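Local coordinates for protein D-aminopeptidase (Bacillus subtilis, PDB 1HI9) that hydrolyses N-terminal residues from peptides containing D-amino acids, as a zinc-dependent, self-compartmentalizing homodecamer whose active sites lie in a central chamber, at residues N57-M63 and D81-M87; P213-P217 and Q250-M254; N225-W231 and A268-C274. All coordinates share one frame; numbering follows the deposited sequence.

Contact 1: N57-M63 and D81-M87; sequences NDSHSKM and DVKPFSM. With ZN (zinc ion), chain G.
Ser59 and Met63, in the zinc-binding loop that follows strand 53-58, pack against Lys83 and Met87 of the loop after strand 76-80. His60, between them, turns away from the contact and binds a zinc ion through ND1 at 2.5 Å; the metal lies in the ring plane, and a water, Asp8 and Glu10 are its other ligands. Next to this site the terminal methyl of Met87 rests on Ser59, CE to CB 3.6 Å. Met63, extended beyond CG (chi2 162°), crosses the end of Lys83 at a slant, SD 3.4 Å from Lys83 CE, and brings its own CE to 3.2 Å from Ser86 OG. The bend of Lys83 at chi3 (-62°) turns NZ inward, 3.0 Å from Asp58 O and weakly hydrogen-bonded to Gly80 O. The Asn57 carboxamide reaches between this ammonium and the carbonyls of Ser86 and Met87. A leucine in its place would probably put an apolar group against Lys83 NZ and the Ser86 carbonyl, taking a polar neighbour from both. Strand 53-58 runs between parallel strands 2-7 and 76-80, while Ser86 leans on Tyr258 and Leu262 of helix 254-268 and Met87 on Asn137 of helix 133-143.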
loop_
_atom_site.group_PDB
_atom_site.type_symbol
_atom_site.label_atom_id
_atom_site.label_comp_id
_atom_site.label_asym_id
_atom_site.label_seq_id
_atom_site.Cartn_x
_atom_site.Cartn_y
_atom_site.Cartn_z
ATOM N N ASN A 57 -30.139 -19.162 -12.396
ATOM C CA ASN A 57 -29.810 -18.467 -11.155
ATOM C C ASN A 57 -28.328 -18.633 -10.806
ATOM O O ASN A 57 -27.858 -19.746 -10.545
ATOM C CB ASN A 57 -30.663 -19.017 -10.007
ATOM C CG ASN A 57 -30.457 -18.261 -8.705
ATOM O OD1 ASN A 57 -30.514 -18.839 -7.618
ATOM N ND2 ASN A 57 -30.229 -16.968 -8.807
ATOM N N ASP A 58 -27.596 -17.525 -10.809
ATOM C CA ASP A 58 -26.177 -17.541 -10.471
ATOM C C ASP A 58 -26.161 -17.863 -8.987
ATOM O O ASP A 58 -26.681 -17.086 -8.179
ATOM C CB ASP A 58 -25.566 -16.157 -10.714
ATOM C CG ASP A 58 -24.053 -16.167 -10.671
ATOM O OD1 ASP A 58 -23.489 -16.838 -9.777
ATOM O OD2 ASP A 58 -23.429 -15.488 -11.518
ATOM N N SER A 59 -25.562 -18.996 -8.623
ATOM C CA SER A 59 -25.544 -19.421 -7.218
ATOM C C SER A 59 -24.192 -19.433 -6.529
ATOM O O SER A 59 -24.013 -20.145 -5.548
ATOM C CB SER A 59 -26.160 -20.816 -7.104
ATOM O OG SER A 59 -27.433 -20.845 -7.710
ATOM N N HIS A 60 -23.254 -18.629 -7.007
ATOM C CA HIS A 60 -21.928 -18.620 -6.416
ATOM C C HIS A 60 -21.504 -17.285 -5.804
ATOM O O HIS A 60 -21.608 -16.242 -6.446
ATOM C CB HIS A 60 -20.922 -19.037 -7.490
ATOM C CG HIS A 60 -19.491 -18.880 -7.080
ATOM N ND1 HIS A 60 -18.918 -19.638 -6.083
ATOM C CD2 HIS A 60 -18.518 -18.050 -7.526
ATOM C CE1 HIS A 60 -17.654 -19.285 -5.934
ATOM N NE2 HIS A 60 -17.387 -18.324 -6.799
ATOM N N SER A 61 -21.025 -17.329 -4.565
ATOM C CA SER A 61 -20.527 -16.134 -3.887
ATOM C C SER A 61 -21.440 -14.901 -4.031
ATOM O O SER A 61 -22.561 -14.897 -3.515
ATOM C CB SER A 61 -19.119 -15.833 -4.420
ATOM O OG SER A 61 -18.462 -14.815 -3.681
ATOM N N LYS A 62 -20.961 -13.860 -4.718
ATOM C CA LYS A 62 -21.749 -12.640 -4.913
ATOM C C LYS A 62 -22.767 -12.822 -6.021
ATOM O O LYS A 62 -23.524 -11.908 -6.332
ATOM C CB LYS A 62 -20.851 -11.437 -5.239
ATOM C CG LYS A 62 -19.879 -11.115 -4.137
ATOM C CD LYS A 62 -20.608 -10.878 -2.827
ATOM C CE LYS A 62 -19.661 -11.041 -1.640
ATOM N NZ LYS A 62 -20.349 -10.818 -0.338
ATOM N N MET A 63 -22.760 -14.007 -6.621
ATOM C CA MET A 63 -23.699 -14.373 -7.678
ATOM C C MET A 63 -23.805 -13.376 -8.831
ATOM O O MET A 63 -24.879 -13.155 -9.393
ATOM C CB MET A 63 -25.066 -14.634 -7.038
ATOM C CG MET A 63 -24.973 -15.691 -5.944
ATOM S SD MET A 63 -26.376 -15.700 -4.802
ATOM C CE MET A 63 -26.019 -17.149 -3.819
ATOM N N ASP A 81 -26.927 -10.824 -5.289
ATOM C CA ASP A 81 -27.061 -11.545 -4.039
ATOM C C ASP A 81 -28.119 -10.945 -3.108
ATOM O O ASP A 81 -28.898 -10.063 -3.496
ATOM C CB ASP A 81 -25.702 -11.619 -3.329
ATOM C CG ASP A 81 -25.216 -10.270 -2.846
ATOM O OD1 ASP A 81 -25.635 -9.248 -3.424
ATOM O OD2 ASP A 81 -24.405 -10.231 -1.892
ATOM N N VAL A 82 -28.132 -11.428 -1.872
ATOM C CA VAL A 82 -29.101 -11.000 -0.884
ATOM C C VAL A 82 -30.502 -11.375 -1.387
ATOM O O VAL A 82 -31.474 -10.633 -1.198
ATOM C CB VAL A 82 -29.032 -9.468 -0.596
ATOM C CG1 VAL A 82 -29.821 -9.145 0.669
ATOM C CG2 VAL A 82 -27.588 -9.018 -0.415
ATOM N N LYS A 83 -30.594 -12.526 -2.052
ATOM C CA LYS A 83 -31.875 -13.029 -2.547
ATOM C C LYS A 83 -32.512 -13.876 -1.446
ATOM O O LYS A 83 -31.844 -14.694 -0.815
ATOM C CB LYS A 83 -31.688 -13.892 -3.794
ATOM C CG LYS A 83 -31.187 -13.126 -4.991
ATOM C CD LYS A 83 -30.757 -14.056 -6.113
ATOM C CE LYS A 83 -29.604 -14.946 -5.676
ATOM N NZ LYS A 83 -28.884 -15.485 -6.849
ATOM N N PRO A 84 -33.815 -13.684 -1.203
ATOM C CA PRO A 84 -34.557 -14.424 -0.175
ATOM C C PRO A 84 -34.198 -15.921 -0.089
ATOM O O PRO A 84 -34.084 -16.471 1.013
ATOM C CB PRO A 84 -36.010 -14.184 -0.572
ATOM C CG PRO A 84 -35.961 -12.786 -1.110
ATOM C CD PRO A 84 -34.711 -12.794 -1.963
ATOM N N PHE A 85 -34.011 -16.573 -1.237
ATOM C CA PHE A 85 -33.675 -17.992 -1.231
ATOM C C PHE A 85 -32.345 -18.384 -1.876
ATOM O O PHE A 85 -32.186 -19.493 -2.373
ATOM C CB PHE A 85 -34.837 -18.825 -1.804
ATOM C CG PHE A 85 -36.062 -18.801 -0.938
ATOM C CD1 PHE A 85 -37.045 -17.829 -1.125
ATOM C CD2 PHE A 85 -36.180 -19.672 0.138
ATOM C CE1 PHE A 85 -38.121 -17.721 -0.246
ATOM C CE2 PHE A 85 -37.249 -19.573 1.019
ATOM C CZ PHE A 85 -38.221 -18.595 0.831
ATOM N N SER A 86 -31.403 -17.446 -1.851
ATOM C CA SER A 86 -30.044 -17.654 -2.331
ATOM C C SER A 86 -29.897 -18.526 -3.574
ATOM O O SER A 86 -30.321 -18.131 -4.662
ATOM C CB SER A 86 -29.202 -18.232 -1.176
ATOM O OG SER A 86 -27.818 -18.301 -1.487
ATOM N N MET A 87 -29.285 -19.700 -3.404
ATOM C CA MET A 87 -29.054 -20.633 -4.499
ATOM C C MET A 87 -30.300 -21.168 -5.213
ATOM O O MET A 87 -30.203 -21.644 -6.344
ATOM C CB MET A 87 -28.202 -21.803 -4.006
ATOM C CG MET A 87 -26.864 -21.375 -3.451
ATOM S SD MET A 87 -25.767 -22.754 -3.039
ATOM C CE MET A 87 -25.151 -23.192 -4.641
HETATM ZN ZN ZN G . -19.689 -21.698 -4.856
HETATM O O HOH W 1 -20.758 -22.292 -2.621
#

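Contact 2: P213-P217 and Q250-M254; sequences PPDRP and QAKDM
Ala251 N donates to Pro217 O at 3.1 Å, and the two segments draw together until Arg216 and Lys252 have their CA atoms 4.9 Å apart. Beside this bond Gln250 folds back on itself at chi2 (64°), which brings its amide against the opposing backbone. NE2 is used twice: it donates to Arg216 O at 2.9 Å, an almost straight bond (167° at the hydrogen), and to Ala251 O at 2.8 Å. Both acceptors lie in the plane of the amide, yet NE2 stands well above the plane of the Arg216 carbonyl. The two bonds fix the rotation of the amide. Over it, at a tilt of 21°, spreads the guanidinium of Arg216, one face of which covers Gln250 NE2 and Ala251 O. The prolines supply the apolar part. Pro213 CG meets Met254 CB at 3.9 Å, and the Pro217 ring lies on the backbone before the helix, CG to Asp253 C 3.6 Å. Asp215 O receives a CA-H...O contact from Asp253, while water 2 joins Pro214 O to Met254 N. Asp253 is the N-cap of helix 254-268, with its OD2 accepting from Glu256 N. The chemistry is thus mostly backbone recognition: a direct backbone bond, one side-chain amide and one water tie peptide groups together, and the charge of Lys252 is met within its own segment, by a weakly bonded salt bridge to Asp253 OD1.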
loop_
_atom_site.group_PDB
_atom_site.type_symbol
_atom_site.label_atom_id
_atom_site.label_comp_id
_atom_site.label_asym_id
_atom_site.label_seq_id
_atom_site.Cartn_x
_atom_site.Cartn_y
_atom_site.Cartn_z
ATOM N N PRO A 213 -39.213 -32.969 1.569
ATOM C CA PRO A 213 -38.645 -32.695 2.886
ATOM C C PRO A 213 -39.683 -32.887 3.979
ATOM O O PRO A 213 -40.881 -32.874 3.717
ATOM C CB PRO A 213 -38.223 -31.241 2.762
ATOM C CG PRO A 213 -39.368 -30.672 1.972
ATOM C CD PRO A 213 -39.566 -31.711 0.885
ATOM N N PRO A 214 -39.233 -33.074 5.225
ATOM C CA PRO A 214 -40.143 -33.260 6.359
ATOM C C PRO A 214 -41.049 -32.036 6.500
ATOM O O PRO A 214 -40.704 -30.950 6.035
ATOM C CB PRO A 214 -39.194 -33.386 7.547
ATOM C CG PRO A 214 -37.960 -33.984 6.938
ATOM C CD PRO A 214 -37.829 -33.225 5.642
ATOM N N ASP A 215 -42.197 -32.213 7.152
ATOM C CA ASP A 215 -43.149 -31.126 7.368
ATOM C C ASP A 215 -42.561 -30.024 8.238
ATOM O O ASP A 215 -42.626 -28.851 7.887
ATOM C CB ASP A 215 -44.420 -31.661 8.030
ATOM C CG ASP A 215 -45.295 -32.445 7.073
ATOM O OD1 ASP A 215 -46.318 -33.017 7.528
ATOM O OD2 ASP A 215 -44.966 -32.484 5.870
ATOM N N ARG A 216 -42.011 -30.401 9.387
ATOM C CA ARG A 216 -41.406 -29.437 10.306
ATOM C C ARG A 216 -39.970 -29.869 10.523
ATOM O O ARG A 216 -39.606 -30.359 11.589
ATOM C CB ARG A 216 -42.152 -29.420 11.642
ATOM C CG ARG A 216 -43.579 -28.893 11.558
ATOM C CD ARG A 216 -44.279 -29.000 12.910
ATOM N NE ARG A 216 -43.549 -28.290 13.966
ATOM C CZ ARG A 216 -43.418 -26.968 14.028
ATOM N NH1 ARG A 216 -43.969 -26.198 13.097
ATOM N NH2 ARG A 216 -42.737 -26.415 15.024
ATOM N N PRO A 217 -39.130 -29.678 9.503
ATOM C CA PRO A 217 -37.720 -30.055 9.556
ATOM C C PRO A 217 -36.902 -29.397 10.653
ATOM O O PRO A 217 -37.122 -28.244 11.015
ATOM C CB PRO A 217 -37.219 -29.698 8.158
ATOM C CG PRO A 217 -38.041 -28.508 7.806
ATOM C CD PRO A 217 -39.422 -28.907 8.279
ATOM N N GLN A 250 -35.569 -25.587 15.069
ATOM C CA GLN A 250 -36.806 -26.250 14.674
ATOM C C GLN A 250 -37.552 -25.270 13.771
ATOM O O GLN A 250 -37.924 -24.177 14.202
ATOM C CB GLN A 250 -37.650 -26.590 15.910
ATOM C CG GLN A 250 -39.068 -27.061 15.598
ATOM C CD GLN A 250 -39.122 -28.367 14.816
ATOM O OE1 GLN A 250 -38.855 -29.443 15.346
ATOM N NE2 GLN A 250 -39.465 -28.269 13.537
ATOM N N ALA A 251 -37.744 -25.656 12.514
ATOM C CA ALA A 251 -38.417 -24.809 11.533
ATOM C C ALA A 251 -39.862 -25.231 11.295
ATOM O O ALA A 251 -40.241 -26.363 11.591
ATOM C CB ALA A 251 -37.652 -24.843 10.214
ATOM N N LYS A 252 -40.657 -24.313 10.753
ATOM C CA LYS A 252 -42.061 -24.576 10.457
ATOM C C LYS A 252 -42.192 -25.359 9.155
ATOM O O LYS A 252 -43.129 -26.136 8.985
ATOM C CB LYS A 252 -42.836 -23.263 10.327
ATOM C CG LYS A 252 -42.780 -22.378 11.563
ATOM C CD LYS A 252 -43.731 -21.176 11.451
ATOM C CE LYS A 252 -43.394 -20.252 10.267
ATOM N NZ LYS A 252 -43.618 -20.877 8.913
ATOM N N ASP A 253 -41.253 -25.126 8.242
ATOM C CA ASP A 253 -41.207 -25.798 6.949
ATOM C C ASP A 253 -39.809 -25.686 6.347
ATOM O O ASP A 253 -38.938 -25.009 6.895
ATOM C CB ASP A 253 -42.218 -25.188 5.990
ATOM C CG ASP A 253 -42.212 -23.682 6.035
ATOM O OD1 ASP A 253 -42.884 -23.106 6.913
ATOM O OD2 ASP A 253 -41.519 -23.067 5.208
ATOM N N MET A 254 -39.596 -26.348 5.213
ATOM C CA MET A 254 -38.287 -26.325 4.568
ATOM C C MET A 254 -37.857 -24.905 4.194
ATOM O O MET A 254 -36.679 -24.566 4.279
ATOM C CB MET A 254 -38.299 -27.214 3.323
ATOM C CG MET A 254 -36.919 -27.510 2.741
ATOM S SD MET A 254 -35.791 -28.264 3.935
ATOM C CE MET A 254 -34.258 -27.360 3.528
HETATM O O HOH W 2 -41.197 -28.384 4.567
#

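Contact 3: N225-W231 and A268-C274; sequences NYGQAEW and AMRTSFC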
loop_
_atom_site.group_PDB
_atom_site.type_symbol
_atom_site.label_atom_id
_atom_site.label_comp_id
_atom_site.label_asym_id
_atom_site.label_seq_id
_atom_site.Cartn_x
_atom_site.Cartn_y
_atom_site.Cartn_z
ATOM N N ASN A 225 -15.639 -24.346 14.675
ATOM C CA ASN A 225 -15.242 -23.996 16.046
ATOM C C ASN A 225 -16.428 -23.513 16.876
ATOM O O ASN A 225 -17.501 -23.232 16.347
ATOM C CB ASN A 225 -14.118 -22.938 16.054
ATOM C CG ASN A 225 -14.545 -21.610 15.455
ATOM O OD1 ASN A 225 -14.064 -21.200 14.388
ATOM N ND2 ASN A 225 -15.455 -20.929 16.136
ATOM N N TYR A 226 -16.232 -23.419 18.184
ATOM C CA TYR A 226 -17.303 -22.995 19.073
ATOM C C TYR A 226 -17.726 -21.528 18.880
ATOM O O TYR A 226 -18.888 -21.162 19.102
ATOM C CB TYR A 226 -16.894 -23.236 20.522
ATOM C CG TYR A 226 -18.065 -23.286 21.472
ATOM C CD1 TYR A 226 -18.852 -24.443 21.592
ATOM C CD2 TYR A 226 -18.400 -22.177 22.243
ATOM C CE1 TYR A 226 -19.946 -24.485 22.466
ATOM C CE2 TYR A 226 -19.484 -22.210 23.113
ATOM C CZ TYR A 226 -20.249 -23.355 23.220
ATOM O OH TYR A 226 -21.319 -23.344 24.070
ATOM N N GLY A 227 -16.779 -20.685 18.485
ATOM C CA GLY A 227 -17.108 -19.296 18.238
ATOM C C GLY A 227 -18.199 -19.135 17.179
ATOM O O GLY A 227 -19.119 -18.330 17.331
ATOM N N GLN A 228 -18.120 -19.908 16.104
ATOM C CA GLN A 228 -19.114 -19.801 15.046
ATOM C C GLN A 228 -20.455 -20.292 15.550
ATOM O O GLN A 228 -21.504 -19.789 15.144
ATOM C CB GLN A 228 -18.672 -20.608 13.829
ATOM C CG GLN A 228 -17.299 -20.182 13.330
ATOM C CD GLN A 228 -16.634 -21.252 12.487
ATOM O OE1 GLN A 228 -16.672 -22.445 12.836
ATOM N NE2 GLN A 228 -16.003 -20.838 11.386
ATOM N N ALA A 229 -20.425 -21.278 16.437
ATOM C CA ALA A 229 -21.662 -21.787 17.002
ATOM C C ALA A 229 -22.303 -20.702 17.882
ATOM O O ALA A 229 -23.506 -20.483 17.816
ATOM C CB ALA A 229 -21.392 -23.054 17.822
ATOM N N GLU A 230 -21.501 -20.021 18.698
ATOM C CA GLU A 230 -22.040 -18.963 19.558
ATOM C C GLU A 230 -22.715 -17.873 18.733
ATOM O O GLU A 230 -23.783 -17.398 19.095
ATOM C CB GLU A 230 -20.933 -18.330 20.402
ATOM C CG GLU A 230 -20.242 -19.297 21.348
ATOM C CD GLU A 230 -19.088 -18.666 22.109
ATOM O OE1 GLU A 230 -18.231 -18.004 21.458
ATOM O OE2 GLU A 230 -19.032 -18.847 23.359
ATOM N N TRP A 231 -22.082 -17.465 17.635
ATOM C CA TRP A 231 -22.662 -16.440 16.773
ATOM C C TRP A 231 -24.044 -16.875 16.276
ATOM O O TRP A 231 -25.023 -16.140 16.408
ATOM C CB TRP A 231 -21.754 -16.158 15.569
ATOM C CG TRP A 231 -20.829 -14.961 15.725
ATOM C CD1 TRP A 231 -19.468 -14.980 15.919
ATOM C CD2 TRP A 231 -21.199 -13.575 15.645
ATOM N NE1 TRP A 231 -18.977 -13.695 15.954
ATOM C CE2 TRP A 231 -20.010 -12.818 15.788
ATOM C CE3 TRP A 231 -22.413 -12.907 15.462
ATOM C CZ2 TRP A 231 -20.009 -11.416 15.755
ATOM C CZ3 TRP A 231 -22.411 -11.510 15.428
ATOM C CH2 TRP A 231 -21.213 -10.781 15.571
ATOM N N ALA A 268 -22.194 -16.802 11.507
ATOM C CA ALA A 268 -20.980 -17.564 11.745
ATOM C C ALA A 268 -19.806 -16.982 10.971
ATOM O O ALA A 268 -18.667 -17.039 11.426
ATOM C CB ALA A 268 -21.203 -19.032 11.362
ATOM N N MET A 269 -20.091 -16.409 9.808
ATOM C CA MET A 269 -19.054 -15.815 8.968
ATOM C C MET A 269 -18.276 -14.693 9.660
ATOM O O MET A 269 -17.133 -14.416 9.305
ATOM C CB MET A 269 -19.684 -15.278 7.685
ATOM C CG MET A 269 -19.445 -16.139 6.477
ATOM S SD MET A 269 -17.734 -16.036 5.959
ATOM C CE MET A 269 -17.844 -14.671 4.779
ATOM N N ARG A 270 -18.896 -14.057 10.649
ATOM C CA ARG A 270 -18.268 -12.955 11.375
ATOM C C ARG A 270 -17.243 -13.403 12.414
ATOM O O ARG A 270 -16.477 -12.589 12.926
ATOM C CB ARG A 270 -19.349 -12.112 12.065
ATOM C CG ARG A 270 -20.460 -11.651 11.134
ATOM C CD ARG A 270 -19.886 -10.802 10.008
ATOM N NE ARG A 270 -20.026 -9.372 10.273
ATOM C CZ ARG A 270 -21.190 -8.724 10.271
ATOM N NH1 ARG A 270 -22.315 -9.382 10.017
ATOM N NH2 ARG A 270 -21.234 -7.419 10.521
ATOM N N THR A 271 -17.237 -14.694 12.732
ATOM C CA THR A 271 -16.313 -15.230 13.733
ATOM C C THR A 271 -14.844 -14.887 13.468
ATOM O O THR A 271 -14.321 -15.090 12.370
ATOM C CB THR A 271 -16.444 -16.759 13.848
ATOM O OG1 THR A 271 -17.825 -17.095 14.025
ATOM C CG2 THR A 271 -15.648 -17.282 15.041
ATOM N N SER A 272 -14.186 -14.373 14.500
ATOM C CA SER A 272 -12.783 -14.005 14.409
ATOM C C SER A 272 -11.902 -15.079 15.056
ATOM O O SER A 272 -12.400 -16.016 15.685
ATOM C CB SER A 272 -12.553 -12.652 15.102
ATOM O OG SER A 272 -12.778 -12.743 16.503
ATOM N N PHE A 273 -10.590 -14.927 14.904
ATOM C CA PHE A 273 -9.619 -15.863 15.469
ATOM C C PHE A 273 -9.829 -17.272 14.916
ATOM O O PHE A 273 -10.018 -18.229 15.665
ATOM C CB PHE A 273 -9.716 -15.871 17.004
ATOM C CG PHE A 273 -8.541 -16.522 17.694
ATOM C CD1 PHE A 273 -7.248 -16.019 17.531
ATOM C CD2 PHE A 273 -8.731 -17.629 18.519
ATOM C CE1 PHE A 273 -6.163 -16.607 18.179
ATOM C CE2 PHE A 273 -7.653 -18.227 19.173
ATOM C CZ PHE A 273 -6.364 -17.716 19.003
ATOM N N CYS A 274 -9.807 -17.380 13.592
ATOM C CA CYS A 274 -9.971 -18.664 12.916
ATOM C C CYS A 274 -9.604 -18.521 11.439
ATOM O O CYS A 274 -9.856 -19.413 10.640
ATOM C CB CYS A 274 -11.417 -19.180 13.053
ATOM S SG CYS A 274 -12.716 -18.232 12.155
#
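Trp231 and Arg270 make the aromatic part of the contact by a CH-pi interaction: Arg270 CB stands over the six-membered ring, 4.0 Å from its centroid and 20° off the normal. The rest of that arginine runs on past the indole, bent at chi2 and chi3, to a salt bridge with Glu266 of a neighbouring subunit.

Close van der Waals packing centres on Thr271, which lies across Gln228 at about a right angle. Its OG1 touches Gln228 CG at 3.2 Å and Trp231 CD1 at 3.3 Å. Its methyl, CG2, points to the bare flank of the helix at Gly227, whose CA is 4.1 Å away. Ala268 CB adds a contact with Gln228 CB at 3.9 Å, and farther along Cys274 CB comes up to the Asn225 side chain.

The hydrogen bonds run within each segment and set these surfaces. With its hydroxyl beside the backbone N (chi1 -51°), Thr271 donates from OG1 to Ala268 O at 2.7 Å, and its own N reaches the same oxygen from the same face, closing a type I turn. At the helix start, the N-cap Asn225 donates from N to Gln228 OE1 at 2.8 Å.

That last bond, from the N-cap backbone to the side chain three residues on, is one half of a capping box at the start of helix 226-232. Against this capped first turn lies the C-terminal tail, which continues into a subunit interface of the decamer: Phe273 meets Phe119 and the nucleophile His115 of another neighbouring subunit edge-to-face.

Helix 254-268 relates the three contacts: contact 2 lies at its start, segment 268-274 of contact 3 starts at its last residue, and the 81-87 loop of contact 1 touches its side through Tyr258. The centre of contact 1 is about 22 Å from those of contacts 2 and 3, which are about 26 Å apart; within one chain none touches another. Contact 1 alone holds a zinc ligand. From the Glu133 side chain, that of Met87 is about 3 Å away and that of Met254 about 11 Å; Gln228 is about 11 Å from His115, between side chains. Across subunits, however, contacts 1 and 3 do meet, since Trp231 packs on Val82 of a neighbouring subunit.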